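Local coordinates for protein pectate lyase 47 (Bacillus sp. TS-47, PDB 1VBL) that cleaves pectate by an eliminative lyase reaction, as a thermostable, calcium-binding, secreted enzyme of polysaccharide lyase family 1, at residues L169-E174 against F225-G230; F165-D170 against Y189-I194; G180-W185 against F221-Q226. All blocks are in the same frame, centred on the assembly; numbering follows the deposited sequence.

Overall arrangement
Along the chain the first pairing met is contact 2, which closes the short loop from strand 164-166 round to strand 192-195 by setting 165-170 against 189-194. Contact 1 starts from the same stretch, sharing Leu169 and Asp170, but reaches on to 225-230 and so closes a wider loop that holds 189-194 within it. Contact 3 joins 180-185 to 221-226; it lies within the span of contact 1, ending on the same stretch with Phe225 and Gln226 in common, while crossing contact 2. Contacts 1 and 2 meet at the calcium ion, whereas contact 3 pins together the excursions that lead away from the parallel beta-helix.

Contact 1: L169-E174 against F225-G230; sequences LDYFPE and FQQHDG. With CA (calcium ion), chain B.
Gln227 packs against Asp170 and Pro173, where two loops of the pectate lyase parallel beta-helix meet beside the calcium site. Its CG is anti to the carbonyl carbon (chi1 -69°), and the chain runs on extended, carrying the amide to the backbone of the 169-174 loop. There NE2 donates to Asp170 O at 3.1 Å; the acceptor lies near the plane of the amide, while the donor stands above the carbonyl plane of Asp170. The backbone answers with a second bond, Asp170 N to Gln227 O at 2.8 Å, so the two residues are bound to each other in both directions. An alanine in place of Gln227 would probably leave Asp170 O without this amide donor and open a gap beside the Pro173 ring, since CG of the glutamine packs on Pro173 CG at 3.7 Å.

The proline ring also crosses the Phe225 side chain at about a right angle, its CD 3.8 Å from Phe225 CZ. On the other flank Leu169 crosses both Gln227 and His228 obliquely and packs CD1 against the imidazole; the 3.1 Å separation of Leu169 CD1 from His228 NE2 is short, and the placement of this methyl is doubtful. The other ring nitrogen, ND1, is hydrogen-bonded to Asp214, which would fix the ring's rotation. Asp170 turns its carboxylate away from Gln227, with CG anti to the backbone N (chi1 -172°), and closes an Asx turn in which OD1 accepts from Phe172 N; OD2 is taken by the backbone N of Glu188. One residue beyond His228 the loop reaches the metal, which Asp190 and Asp233 also bind: Asp229 OD2 coordinates the calcium ion at 2.6 Å.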
loop_
_atom_site.group_PDB
_atom_site.type_symbol
_atom_site.label_atom_id
_atom_site.label_comp_id
_atom_site.label_asym_id
_atom_site.label_seq_id
_atom_site.Cartn_x
_atom_site.Cartn_y
_atom_site.Cartn_z
ATOM N N LEU A 169 2.956 2.649 12.824
ATOM C CA LEU A 169 1.871 2.802 13.780
ATOM C C LEU A 169 1.624 4.290 14.004
ATOM O O LEU A 169 2.560 5.046 14.270
ATOM C CB LEU A 169 2.258 2.141 15.104
ATOM C CG LEU A 169 1.370 1.061 15.727
ATOM C CD1 LEU A 169 1.007 0.004 14.706
ATOM C CD2 LEU A 169 2.112 0.439 16.897
ATOM N N ASP A 170 0.367 4.706 13.878
ATOM C CA ASP A 170 -0.019 6.097 14.098
ATOM C C ASP A 170 -0.395 6.171 15.581
ATOM O O ASP A 170 -1.402 5.597 15.992
ATOM C CB ASP A 170 -1.240 6.447 13.239
ATOM C CG ASP A 170 -1.582 7.929 13.276
ATOM O OD1 ASP A 170 -1.338 8.578 14.317
ATOM O OD2 ASP A 170 -2.108 8.442 12.264
ATOM N N TYR A 171 0.410 6.869 16.377
ATOM C CA TYR A 171 0.151 6.979 17.816
ATOM C C TYR A 171 -1.036 7.863 18.174
ATOM O O TYR A 171 -1.519 7.839 19.313
ATOM C CB TYR A 171 1.380 7.523 18.550
ATOM C CG TYR A 171 2.599 6.627 18.535
ATOM C CD1 TYR A 171 2.475 5.238 18.549
ATOM C CD2 TYR A 171 3.879 7.171 18.578
ATOM C CE1 TYR A 171 3.600 4.415 18.611
ATOM C CE2 TYR A 171 5.009 6.359 18.644
ATOM C CZ TYR A 171 4.862 4.985 18.662
ATOM O OH TYR A 171 5.975 4.184 18.742
ATOM N N PHE A 172 -1.506 8.648 17.213
ATOM C CA PHE A 172 -2.620 9.549 17.469
ATOM C C PHE A 172 -3.686 9.468 16.389
ATOM O O PHE A 172 -3.945 10.439 15.681
ATOM C CB PHE A 172 -2.087 10.975 17.596
ATOM C CG PHE A 172 -0.959 11.097 18.580
ATOM C CD1 PHE A 172 -1.213 11.113 19.949
ATOM C CD2 PHE A 172 0.360 11.113 18.141
ATOM C CE1 PHE A 172 -0.166 11.139 20.870
ATOM C CE2 PHE A 172 1.415 11.138 19.054
ATOM C CZ PHE A 172 1.150 11.150 20.421
ATOM N N PRO A 173 -4.325 8.295 16.255
ATOM C CA PRO A 173 -5.374 8.078 15.257
ATOM C C PRO A 173 -6.519 9.051 15.478
ATOM O O PRO A 173 -6.817 9.431 16.610
ATOM C CB PRO A 173 -5.821 6.641 15.519
ATOM C CG PRO A 173 -4.630 6.007 16.152
ATOM C CD PRO A 173 -4.135 7.088 17.077
ATOM N N GLU A 174 -7.161 9.440 14.387
ATOM C CA GLU A 174 -8.291 10.347 14.438
ATOM C C GLU A 174 -9.574 9.543 14.627
ATOM O O GLU A 174 -9.761 8.504 13.996
ATOM C CB GLU A 174 -8.366 11.131 13.129
ATOM C CG GLU A 174 -9.685 11.827 12.874
ATOM C CD GLU A 174 -9.823 12.259 11.426
ATOM O OE1 GLU A 174 -9.045 13.129 10.984
ATOM O OE2 GLU A 174 -10.706 11.720 10.725
ATOM N N PHE A 225 -8.946 -0.243 17.422
ATOM C CA PHE A 225 -8.042 0.900 17.428
ATOM C C PHE A 225 -7.092 0.779 16.238
ATOM O O PHE A 225 -5.966 0.296 16.367
ATOM C CB PHE A 225 -7.264 0.929 18.745
ATOM C CG PHE A 225 -6.657 2.261 19.062
ATOM C CD1 PHE A 225 -7.425 3.424 19.002
ATOM C CD2 PHE A 225 -5.323 2.359 19.439
ATOM C CE1 PHE A 225 -6.870 4.665 19.315
ATOM C CE2 PHE A 225 -4.760 3.592 19.752
ATOM C CZ PHE A 225 -5.538 4.748 19.690
ATOM N N GLN A 226 -7.571 1.224 15.081
ATOM C CA GLN A 226 -6.817 1.156 13.835
ATOM C C GLN A 226 -5.682 2.173 13.738
ATOM O O GLN A 226 -5.871 3.307 13.296
ATOM C CB GLN A 226 -7.790 1.301 12.657
ATOM C CG GLN A 226 -8.843 0.197 12.651
ATOM C CD GLN A 226 -9.897 0.345 11.568
ATOM O OE1 GLN A 226 -10.744 -0.534 11.402
ATOM N NE2 GLN A 226 -9.857 1.451 10.831
ATOM N N GLN A 227 -4.497 1.742 14.155
ATOM C CA GLN A 227 -3.313 2.588 14.130
ATOM C C GLN A 227 -2.523 2.446 12.833
ATOM O O GLN A 227 -1.520 3.134 12.626
ATOM C CB GLN A 227 -2.422 2.262 15.327
ATOM C CG GLN A 227 -3.026 2.683 16.659
ATOM C CD GLN A 227 -2.083 2.437 17.819
ATOM O OE1 GLN A 227 -2.018 1.334 18.362
ATOM N NE2 GLN A 227 -1.333 3.464 18.191
ATOM N N HIS A 228 -2.969 1.540 11.966
ATOM C CA HIS A 228 -2.314 1.337 10.677
ATOM C C HIS A 228 -3.182 1.953 9.596
ATOM O O HIS A 228 -4.365 2.211 9.808
ATOM C CB HIS A 228 -2.183 -0.152 10.331
ATOM C CG HIS A 228 -1.301 -0.926 11.256
ATOM N ND1 HIS A 228 -1.790 -1.877 12.123
ATOM C CD2 HIS A 228 0.042 -0.916 11.422
ATOM C CE1 HIS A 228 -0.783 -2.422 12.785
ATOM N NE2 HIS A 228 0.337 -1.857 12.379
ATOM N N ASP A 229 -2.590 2.200 8.437
ATOM C CA ASP A 229 -3.372 2.687 7.324
ATOM C C ASP A 229 -2.994 1.812 6.137
ATOM O O ASP A 229 -3.082 0.590 6.231
ATOM C CB ASP A 229 -3.125 4.165 7.035
ATOM C CG ASP A 229 -4.239 4.770 6.190
ATOM O OD1 ASP A 229 -5.419 4.434 6.423
ATOM O OD2 ASP A 229 -3.948 5.583 5.302
ATOM N N GLY A 230 -2.552 2.406 5.036
ATOM C CA GLY A 230 -2.214 1.586 3.885
ATOM C C GLY A 230 -0.822 0.979 3.880
ATOM O O GLY A 230 0.086 1.442 4.572
HETATM CA CA CA B . -2.952 6.235 3.007
HETATM O O HOH W 1 -2.454 7.772 4.770
HETATM O O HOH W 2 -2.697 7.750 0.886
HETATM O O HOH W 3 -5.377 6.899 2.990
#

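Contact 2: F165-D170 against Y189-I194; sequences FEAPLD and YDSISI. With CA (calcium ion), chain B.
Phe165 sets its CB against Ser191, 3.6 Å from Ser191 OG, and carries its ring on to Ile192. Its chi1 (-68°) puts CG anti to the carbonyl carbon; the side chain beyond it crosses that of Ile192 at about a right angle. Ile192 CG1 lies over one face of the ring, displaced toward the rim, and CD1 comes to 3.9 Å from Phe165 CZ. Phe207 of strand 200-208 meets the same ring with its plane almost parallel.

The backbone carbonyls that follow are linked to Ser191 through solvent. One water donates to both Phe165 O and Ser191 OG; a second donates to Glu166 O and accepts from the serine hydroxyl at 2.7 Å between the water O and Ser191 OG. The hydroxyl therefore accepts from one water and donates to the other, while also packing 3.5 Å from Ala167 CA. No direct hydrogen bond joins the two segments, which lie where the chain leaves strand 164-166 and where it returns to strand 192-195, strands belonging to different sheets of the parallel beta-helix.

Pro168 then presses its ring on the base of Tyr189, CG 3.5 Å from Tyr189 CB, with CD beside Ser191 OG. A further water donates to Pro168 O and Tyr189 O, joining the two carbonyls. The adjoining Asp190 points away and chelates the calcium ion through both OD1 and OD2, each at 2.6 Å, and OD1 additionally accepts from Gly230 N.

The side chains of Asp170 and Tyr189 cross at about a right angle, while the carboxylate and ring planes are inclined by 33°, with Asp170 CG 3.5 Å from Tyr189 CE2. The phenol donates to a water lying in the plane of its ring, and that water donates in turn to Asp170 OD1.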
loop_
_atom_site.group_PDB
_atom_site.type_symbol
_atom_site.label_atom_id
_atom_site.label_comp_id
_atom_site.label_asym_id
_atom_site.label_seq_id
_atom_site.Cartn_x
_atom_site.Cartn_y
_atom_site.Cartn_z
ATOM N N PHE A 165 8.913 -4.069 4.963
ATOM C CA PHE A 165 8.308 -2.933 5.644
ATOM C C PHE A 165 7.339 -3.365 6.729
ATOM O O PHE A 165 6.364 -4.065 6.449
ATOM C CB PHE A 165 7.516 -2.051 4.669
ATOM C CG PHE A 165 8.360 -1.317 3.674
ATOM C CD1 PHE A 165 8.753 -1.928 2.484
ATOM C CD2 PHE A 165 8.751 -0.004 3.919
ATOM C CE1 PHE A 165 9.523 -1.236 1.548
ATOM C CE2 PHE A 165 9.522 0.697 2.992
ATOM C CZ PHE A 165 9.909 0.082 1.805
ATOM N N GLU A 166 7.605 -2.967 7.966
ATOM C CA GLU A 166 6.666 -3.268 9.038
ATOM C C GLU A 166 5.799 -2.011 9.058
ATOM O O GLU A 166 6.303 -0.912 9.306
ATOM C CB GLU A 166 7.364 -3.428 10.387
ATOM C CG GLU A 166 6.396 -3.827 11.495
ATOM C CD GLU A 166 7.039 -3.835 12.869
ATOM O OE1 GLU A 166 7.396 -2.747 13.365
ATOM O OE2 GLU A 166 7.183 -4.932 13.447
ATOM N N ALA A 167 4.511 -2.166 8.776
ATOM C CA ALA A 167 3.598 -1.029 8.730
ATOM C C ALA A 167 3.770 -0.082 9.910
ATOM O O ALA A 167 3.854 -0.509 11.063
ATOM C CB ALA A 167 2.157 -1.518 8.664
ATOM N N PRO A 168 3.823 1.228 9.631
ATOM C CA PRO A 168 3.982 2.236 10.679
ATOM C C PRO A 168 2.739 2.346 11.553
ATOM O O PRO A 168 1.616 2.155 11.088
ATOM C CB PRO A 168 4.252 3.512 9.888
ATOM C CG PRO A 168 3.451 3.299 8.644
ATOM C CD PRO A 168 3.767 1.861 8.300
ATOM N N LEU A 169 2.956 2.649 12.824
ATOM C CA LEU A 169 1.871 2.802 13.780
ATOM C C LEU A 169 1.624 4.290 14.004
ATOM O O LEU A 169 2.560 5.046 14.270
ATOM C CB LEU A 169 2.258 2.141 15.104
ATOM C CG LEU A 169 1.370 1.061 15.727
ATOM C CD1 LEU A 169 1.007 0.004 14.706
ATOM C CD2 LEU A 169 2.112 0.439 16.897
ATOM N N ASP A 170 0.367 4.706 13.878
ATOM C CA ASP A 170 -0.019 6.097 14.098
ATOM C C ASP A 170 -0.395 6.171 15.581
ATOM O O ASP A 170 -1.402 5.597 15.992
ATOM C CB ASP A 170 -1.240 6.447 13.239
ATOM C CG ASP A 170 -1.582 7.929 13.276
ATOM O OD1 ASP A 170 -1.338 8.578 14.317
ATOM O OD2 ASP A 170 -2.108 8.442 12.264
ATOM N N TYR A 189 -0.466 7.011 8.396
ATOM C CA TYR A 189 0.754 6.459 7.824
ATOM C C TYR A 189 0.716 5.144 7.060
ATOM O O TYR A 189 0.142 4.154 7.515
ATOM C CB TYR A 189 1.814 6.377 8.933
ATOM C CG TYR A 189 1.822 7.614 9.814
ATOM C CD1 TYR A 189 1.962 8.887 9.256
ATOM C CD2 TYR A 189 1.621 7.517 11.193
ATOM C CE1 TYR A 189 1.893 10.037 10.047
ATOM C CE2 TYR A 189 1.549 8.665 11.996
ATOM C CZ TYR A 189 1.683 9.919 11.413
ATOM O OH TYR A 189 1.584 11.058 12.186
ATOM N N ASP A 190 1.354 5.160 5.889
ATOM C CA ASP A 190 1.474 3.985 5.024
ATOM C C ASP A 190 2.959 3.657 4.936
ATOM O O ASP A 190 3.797 4.534 5.143
ATOM C CB ASP A 190 1.001 4.287 3.604
ATOM C CG ASP A 190 -0.271 5.075 3.570
ATOM O OD1 ASP A 190 -1.227 4.686 4.273
ATOM O OD2 ASP A 190 -0.318 6.081 2.832
ATOM N N SER A 191 3.294 2.413 4.605
ATOM C CA SER A 191 4.701 2.051 4.466
ATOM C C SER A 191 5.249 2.795 3.249
ATOM O O SER A 191 6.388 3.258 3.245
ATOM C CB SER A 191 4.852 0.538 4.288
ATOM O OG SER A 191 4.604 -0.128 5.517
ATOM N N ILE A 192 4.419 2.902 2.216
ATOM C CA ILE A 192 4.782 3.619 1.000
ATOM C C ILE A 192 3.554 4.368 0.511
ATOM O O ILE A 192 2.504 3.771 0.268
ATOM C CB ILE A 192 5.269 2.675 -0.128
ATOM C CG1 ILE A 192 6.596 2.024 0.272
ATOM C CG2 ILE A 192 5.446 3.465 -1.427
ATOM C CD1 ILE A 192 7.198 1.128 -0.800
ATOM N N SER A 193 3.692 5.681 0.383
ATOM C CA SER A 193 2.606 6.528 -0.074
ATOM C C SER A 193 3.060 7.260 -1.332
ATOM O O SER A 193 4.013 8.037 -1.302
ATOM C CB SER A 193 2.231 7.536 1.013
ATOM O OG SER A 193 1.238 8.431 0.543
ATOM N N ILE A 194 2.377 6.989 -2.437
ATOM C CA ILE A 194 2.696 7.599 -3.719
ATOM C C ILE A 194 1.639 8.656 -4.027
ATOM O O ILE A 194 0.465 8.332 -4.236
ATOM C CB ILE A 194 2.718 6.520 -4.822
ATOM C CG1 ILE A 194 3.748 5.446 -4.457
ATOM C CG2 ILE A 194 3.033 7.147 -6.169
ATOM C CD1 ILE A 194 3.766 4.239 -5.399
HETATM CA CA CA B . -2.952 6.235 3.007
HETATM O O HOH W 4 4.025 -2.721 5.698
HETATM O O HOH W 5 6.845 0.645 6.886
HETATM O O HOH W 6 0.303 1.624 8.560
HETATM O O HOH W 7 0.715 10.440 14.541
HETATM O O HOH W 1 -2.454 7.772 4.770
HETATM O O HOH W 2 -2.697 7.750 0.886
HETATM O O HOH W 3 -5.377 6.899 2.990
#

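Contact 3: G180-W185 against F221-Q226; sequences GTLGEW and FGRPFQ
Glu184 and Arg223 form the charged part of the contact. The arginine bends at chi2 and chi3, and NH2 meets Glu184 OE2 on its syn lone pair at 2.7 Å in a salt bridge; NE adds a weak bond to the same oxygen. The carboxylate stands nearly perpendicular to the guanidinium, with planes 86° apart. NE also donates to Gly183 O at 3.2 Å, and within its own segment NH1 donates to Gly222 O. One face of the guanidinium is covered by Leu182 CD1 and the opposite one by Pro224 CD, so bonds and packing together would restrict its movement.

Water extends the polar network. A single molecule donates to Glu184 OE1 and Pro224 O and accepts from Trp185 N, 2.8 Å from water O to Trp185 N, tying the glutamate to both backbones.

Aromatic contacts centre on Trp185, whose CB points to the other segment, with CG anti to the carbonyl carbon (chi1 -73°). Phe225 turns its edge to the indole face in a T-shaped pair, planes at 81°, CD1 lying 3.7 Å from Trp185 CD2 and CE1 over the centre of the ring system. The Phe221 ring is more nearly parallel to the indole but slid aside, touching with CD1 at 3.6 Å from Trp185 CZ2. Tyr220 O accepts from Trp185 NE1, and Trp175 meets both Trp185 and Phe221.

The aromatic cluster and the separate salt bridge together join two short antiparallel hairpins, 174-176 with 184-186 and 219-220 with 223-224, in excursions from the pectate lyase beta-helix.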
loop_
_atom_site.group_PDB
_atom_site.type_symbol
_atom_site.label_atom_id
_atom_site.label_comp_id
_atom_site.label_asym_id
_atom_site.label_seq_id
_atom_site.Cartn_x
_atom_site.Cartn_y
_atom_site.Cartn_z
ATOM N N GLY A 180 -18.969 5.333 8.724
ATOM C CA GLY A 180 -19.765 4.128 8.853
ATOM C C GLY A 180 -20.874 4.376 9.858
ATOM O O GLY A 180 -21.091 5.515 10.272
ATOM N N THR A 181 -21.568 3.320 10.264
ATOM C CA THR A 181 -22.661 3.457 11.217
ATOM C C THR A 181 -22.177 3.527 12.660
ATOM O O THR A 181 -22.771 4.218 13.487
ATOM C CB THR A 181 -23.654 2.285 11.094
ATOM O OG1 THR A 181 -22.993 1.059 11.434
ATOM C CG2 THR A 181 -24.185 2.187 9.673
ATOM N N LEU A 182 -21.090 2.822 12.955
ATOM C CA LEU A 182 -20.543 2.787 14.306
ATOM C C LEU A 182 -19.349 3.717 14.492
ATOM O O LEU A 182 -18.835 3.857 15.600
ATOM C CB LEU A 182 -20.119 1.360 14.653
ATOM C CG LEU A 182 -21.181 0.281 14.442
ATOM C CD1 LEU A 182 -20.554 -1.096 14.612
ATOM C CD2 LEU A 182 -22.323 0.488 15.425
ATOM N N GLY A 183 -18.913 4.351 13.408
ATOM C CA GLY A 183 -17.768 5.238 13.495
ATOM C C GLY A 183 -16.494 4.420 13.398
ATOM O O GLY A 183 -16.528 3.196 13.531
ATOM N N GLU A 184 -15.365 5.082 13.168
ATOM C CA GLU A 184 -14.101 4.368 13.052
ATOM C C GLU A 184 -12.902 5.241 13.385
ATOM O O GLU A 184 -12.954 6.471 13.270
ATOM C CB GLU A 184 -13.905 3.844 11.620
ATOM C CG GLU A 184 -14.945 2.853 11.103
ATOM C CD GLU A 184 -14.976 1.552 11.885
ATOM O OE1 GLU A 184 -13.924 1.155 12.430
ATOM O OE2 GLU A 184 -16.053 0.918 11.943
ATOM N N TRP A 185 -11.825 4.589 13.806
ATOM C CA TRP A 185 -10.575 5.273 14.085
ATOM C C TRP A 185 -9.861 5.197 12.742
ATOM O O TRP A 185 -9.994 4.203 12.027
ATOM C CB TRP A 185 -9.738 4.520 15.122
ATOM C CG TRP A 185 -10.253 4.605 16.519
ATOM C CD1 TRP A 185 -11.050 3.701 17.158
ATOM C CD2 TRP A 185 -10.007 5.659 17.454
ATOM N NE1 TRP A 185 -11.314 4.126 18.439
ATOM C CE2 TRP A 185 -10.688 5.327 18.646
ATOM C CE3 TRP A 185 -9.277 6.855 17.400
ATOM C CZ2 TRP A 185 -10.661 6.149 19.779
ATOM C CZ3 TRP A 185 -9.249 7.674 18.527
ATOM C CH2 TRP A 185 -9.937 7.314 19.701
ATOM N N PHE A 221 -14.009 2.906 22.245
ATOM C CA PHE A 221 -15.286 3.366 21.714
ATOM C C PHE A 221 -15.992 2.192 21.046
ATOM O O PHE A 221 -16.847 2.378 20.182
ATOM C CB PHE A 221 -15.076 4.483 20.689
ATOM C CG PHE A 221 -14.527 5.757 21.270
ATOM C CD1 PHE A 221 -14.157 6.805 20.435
ATOM C CD2 PHE A 221 -14.395 5.919 22.648
ATOM C CE1 PHE A 221 -13.662 7.997 20.957
ATOM C CE2 PHE A 221 -13.900 7.106 23.183
ATOM C CZ PHE A 221 -13.533 8.149 22.335
ATOM N N GLY A 222 -15.621 0.981 21.448
ATOM C CA GLY A 222 -16.232 -0.205 20.875
ATOM C C GLY A 222 -15.819 -0.463 19.437
ATOM O O GLY A 222 -16.484 -1.218 18.727
ATOM N N ARG A 223 -14.729 0.170 19.005
ATOM C CA ARG A 223 -14.224 -0.000 17.646
ATOM C C ARG A 223 -12.743 -0.374 17.685
ATOM O O ARG A 223 -12.010 0.046 18.580
ATOM C CB ARG A 223 -14.389 1.296 16.840
ATOM C CG ARG A 223 -15.794 1.881 16.833
ATOM C CD ARG A 223 -16.814 0.866 16.359
ATOM N NE ARG A 223 -16.494 0.346 15.035
ATOM C CZ ARG A 223 -16.645 -0.927 14.686
ATOM N NH1 ARG A 223 -17.110 -1.804 15.568
ATOM N NH2 ARG A 223 -16.332 -1.325 13.461
ATOM N N PRO A 224 -12.283 -1.179 16.716
ATOM C CA PRO A 224 -10.866 -1.551 16.718
ATOM C C PRO A 224 -9.993 -0.303 16.605
ATOM O O PRO A 224 -10.272 0.591 15.807
ATOM C CB PRO A 224 -10.746 -2.477 15.504
ATOM C CG PRO A 224 -11.854 -2.011 14.602
ATOM C CD PRO A 224 -12.987 -1.768 15.565
ATOM N N PHE A 225 -8.946 -0.243 17.422
ATOM C CA PHE A 225 -8.042 0.900 17.428
ATOM C C PHE A 225 -7.092 0.779 16.238
ATOM O O PHE A 225 -5.966 0.296 16.367
ATOM C CB PHE A 225 -7.264 0.929 18.745
ATOM C CG PHE A 225 -6.657 2.261 19.062
ATOM C CD1 PHE A 225 -7.425 3.424 19.002
ATOM C CD2 PHE A 225 -5.323 2.359 19.439
ATOM C CE1 PHE A 225 -6.870 4.665 19.315
ATOM C CE2 PHE A 225 -4.760 3.592 19.752
ATOM C CZ PHE A 225 -5.538 4.748 19.690
ATOM N N GLN A 226 -7.571 1.224 15.081
ATOM C CA GLN A 226 -6.817 1.156 13.835
ATOM C C GLN A 226 -5.682 2.173 13.738
ATOM O O GLN A 226 -5.871 3.307 13.296
ATOM C CB GLN A 226 -7.790 1.301 12.657
ATOM C CG GLN A 226 -8.843 0.197 12.651
ATOM C CD GLN A 226 -9.897 0.345 11.568
ATOM O OE1 GLN A 226 -10.744 -0.534 11.402
ATOM N NE2 GLN A 226 -9.857 1.451 10.831
HETATM O O HOH W 8 -11.817 1.797 13.972
HETATM O O HOH W 9 -13.350 -1.347 11.612
#